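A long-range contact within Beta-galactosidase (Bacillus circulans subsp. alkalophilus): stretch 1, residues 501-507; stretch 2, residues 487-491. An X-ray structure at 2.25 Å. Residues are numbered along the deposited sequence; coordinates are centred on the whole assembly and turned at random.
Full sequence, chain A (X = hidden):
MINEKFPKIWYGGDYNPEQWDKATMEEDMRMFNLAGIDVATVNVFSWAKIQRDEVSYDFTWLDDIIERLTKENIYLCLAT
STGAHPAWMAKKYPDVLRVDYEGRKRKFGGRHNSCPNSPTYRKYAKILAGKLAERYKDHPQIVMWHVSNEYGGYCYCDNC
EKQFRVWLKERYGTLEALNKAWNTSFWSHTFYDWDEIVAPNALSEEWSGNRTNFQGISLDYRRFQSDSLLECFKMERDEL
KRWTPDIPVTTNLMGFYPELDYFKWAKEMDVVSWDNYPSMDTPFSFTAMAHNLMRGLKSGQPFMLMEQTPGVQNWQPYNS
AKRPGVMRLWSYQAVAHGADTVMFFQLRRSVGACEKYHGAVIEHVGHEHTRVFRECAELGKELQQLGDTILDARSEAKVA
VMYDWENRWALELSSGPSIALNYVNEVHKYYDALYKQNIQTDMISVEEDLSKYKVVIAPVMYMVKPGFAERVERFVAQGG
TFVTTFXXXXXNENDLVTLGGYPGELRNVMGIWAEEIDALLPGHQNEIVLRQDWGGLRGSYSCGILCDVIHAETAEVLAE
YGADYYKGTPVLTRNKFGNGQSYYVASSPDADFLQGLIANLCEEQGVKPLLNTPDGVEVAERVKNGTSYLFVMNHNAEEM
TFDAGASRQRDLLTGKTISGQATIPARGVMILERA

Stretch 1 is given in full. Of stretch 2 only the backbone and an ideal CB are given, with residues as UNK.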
# COMPACT_ATOMS: atom_id res chain seq x y z
N GLY A 501 14.71 -25.64 -26.21
CA GLY A 501 13.99 -26.48 -25.26
C GLY A 501 14.52 -26.43 -23.84
O GLY A 501 15.70 -26.68 -23.58
N TYR A 502 13.63 -26.10 -22.91
CA TYR A 502 14.00 -26.11 -21.50
C TYR A 502 14.28 -27.57 -21.13
O TYR A 502 13.60 -28.47 -21.63
CB TYR A 502 12.84 -25.60 -20.66
CG TYR A 502 12.17 -24.33 -21.16
CD1 TYR A 502 10.80 -24.27 -21.27
CD2 TYR A 502 12.91 -23.20 -21.50
CE1 TYR A 502 10.18 -23.14 -21.71
CE2 TYR A 502 12.28 -22.04 -21.94
CZ TYR A 502 10.91 -22.02 -22.03
OH TYR A 502 10.22 -20.90 -22.46
N PRO A 503 15.24 -27.83 -20.23
CA PRO A 503 16.11 -26.88 -19.52
C PRO A 503 17.45 -26.60 -20.21
O PRO A 503 18.50 -26.61 -19.55
CB PRO A 503 16.36 -27.59 -18.18
CG PRO A 503 16.33 -29.04 -18.53
CD PRO A 503 15.33 -29.19 -19.66
N GLY A 504 17.41 -26.36 -21.51
CA GLY A 504 18.58 -25.83 -22.21
C GLY A 504 19.85 -26.61 -21.99
O GLY A 504 19.93 -27.76 -22.40
N GLU A 505 20.84 -26.00 -21.35
CA GLU A 505 22.13 -26.65 -21.15
C GLU A 505 22.04 -27.85 -20.20
O GLU A 505 22.95 -28.68 -20.15
CB GLU A 505 23.19 -25.66 -20.65
CG GLU A 505 23.33 -24.41 -21.52
CD GLU A 505 24.47 -23.50 -21.07
OE1 GLU A 505 25.52 -24.03 -20.66
OE2 GLU A 505 24.31 -22.25 -21.14
N LEU A 506 20.95 -27.94 -19.44
CA LEU A 506 20.77 -29.03 -18.49
C LEU A 506 19.88 -30.15 -19.07
O LEU A 506 19.56 -31.11 -18.37
CB LEU A 506 20.15 -28.52 -17.17
CG LEU A 506 20.92 -27.48 -16.36
CD1 LEU A 506 20.09 -26.99 -15.19
CD2 LEU A 506 22.24 -28.05 -15.87
N ARG A 507 19.50 -30.02 -20.34
CA ARG A 507 18.57 -30.96 -20.96
C ARG A 507 19.14 -32.38 -21.04
O ARG A 507 18.45 -33.35 -20.75
CB ARG A 507 18.11 -30.48 -22.33
CG ARG A 507 17.14 -31.42 -23.05
CD ARG A 507 16.59 -30.76 -24.32
NE ARG A 507 15.65 -31.61 -25.06
CZ ARG A 507 15.00 -31.22 -26.15
NH1 ARG A 507 15.18 -29.99 -26.63
NH2 ARG A 507 14.16 -32.04 -26.78
N UNK A 487 11.40 -24.67 -13.99
CA UNK A 487 11.93 -23.32 -14.23
C UNK A 487 13.43 -23.20 -13.99
O UNK A 487 13.92 -22.16 -13.55
CB UNK A 487 11.20 -22.32 -13.34
N UNK A 488 14.17 -24.26 -14.31
CA UNK A 488 15.62 -24.24 -14.20
C UNK A 488 16.24 -24.36 -15.59
O UNK A 488 15.63 -24.92 -16.50
CB UNK A 488 16.11 -25.37 -13.29
N UNK A 489 17.45 -23.84 -15.75
CA UNK A 489 18.11 -23.87 -17.04
C UNK A 489 17.39 -23.07 -18.12
O UNK A 489 17.45 -23.42 -19.29
CB UNK A 489 18.26 -25.32 -17.50
N UNK A 490 16.73 -22.00 -17.72
CA UNK A 490 15.97 -21.20 -18.67
C UNK A 490 16.84 -20.15 -19.36
O UNK A 490 16.76 -19.98 -20.57
CB UNK A 490 14.80 -20.52 -17.96
N UNK A 491 17.70 -19.47 -18.60
CA UNK A 491 18.48 -18.36 -19.16
C UNK A 491 19.99 -18.45 -18.90
O UNK A 491 20.44 -19.27 -18.10
CB UNK A 491 17.96 -17.04 -18.59

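Position 487 has phi/psi of 63/34, in the left-handed region, which suits glycine, asparagine or aspartate best. Its CA-to-CB bond points away, and nothing of stretch 1 lies within 5.5 Å of the ideal CB. Stretch 1 therefore sets little limit on size or polarity. The residue is F487, so positive phi is accepted here by a large aromatic residue. Its ring end comes nearer than its CB, but F487 CE1 stays 6.3 Å from Y502 CZ at its closest and makes no contact.

Position 488 has extended angles, -114/154, open to almost any residue. The CB points sideways. The ideal CB lies 4.7 Å from L506 CD1 and 5.4 Å from P503 CB, so the nearby surface is apolar. A small residue or a modest aliphatic one would fit. The residue is S488. Its OG, at chi1 -57° (m), hydrogen-bonds to a residue adjoining one of the stretches. The closest contact with stretch 1 comes from the backbone: S488 O is 3.2 Å from P503 CB.

Position 489 is the most restricted. Its CA is 4.4 Å from P503 CA, and its CA-to-CB direction is toward stretch 1. An ideal CB would be 2.4 Å from P503 O, a clash, and 3.4 Å from L506 CD1, which is tight. Phi/psi of 64/32 also favours glycine. The residue is G489. Without a side chain, the backbones pack closely, with G489 O 3.3 Å from P503 C; the L506 side chain also comes up to the glycine, its CD1 4.1 Å from G489 CA. No direct hydrogen bond joins the stretches. Instead, water 1 can donate to G489 O (2.9 Å) and accepts from E505 N (2.7 Å), bridging the two backbones.

Position 490 has ordinary angles, -87/-43. The CB points sideways, 4.8 Å from Y502 CD2, leaving room for a side chain to reach the tyrosine ring. Leucine, isoleucine, methionine or an aromatic residue could suit. The residue is I490. With both chi angles in m, its end turns nearer to stretch 1 and CD1 packs 3.5 Å from Y502 CD2. The approach to the ring is oblique.

Position 491 is extended, -128/169, with its CB pointing away. Stretch 1 does not select among side chains here; the backbone would accept a beta-branched residue. The residue is V491. V491 CG1 comes no nearer than 7.4 Å, to Y502 CE2. Water 2 lies where it can donate weakly to V491 O (2.8 Å) and to E505 OE2 (3.4 Å), though it has more acceptors in reach than protons.

Stretch 2 (487-491) FSGIV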
# COMPACT_ATOMS: atom_id res chain seq x y z
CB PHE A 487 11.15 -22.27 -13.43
CG PHE A 487 10.99 -20.96 -14.16
CD1 PHE A 487 10.54 -20.95 -15.48
CD2 PHE A 487 11.30 -19.75 -13.54
CE1 PHE A 487 10.39 -19.75 -16.17
CE2 PHE A 487 11.16 -18.56 -14.23
CZ PHE A 487 10.70 -18.56 -15.55
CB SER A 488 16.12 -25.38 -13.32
OG SER A 488 15.51 -25.32 -12.04
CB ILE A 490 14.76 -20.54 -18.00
CG1 ILE A 490 13.97 -21.57 -17.18
CG2 ILE A 490 13.89 -19.84 -19.04
CD1 ILE A 490 13.33 -22.71 -18.01
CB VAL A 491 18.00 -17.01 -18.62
CG1 VAL A 491 16.53 -16.77 -18.99
CG2 VAL A 491 18.21 -16.94 -17.10
O HOH W 1 20.28 -23.94 -19.76
O HOH W 2 21.35 -21.17 -19.87
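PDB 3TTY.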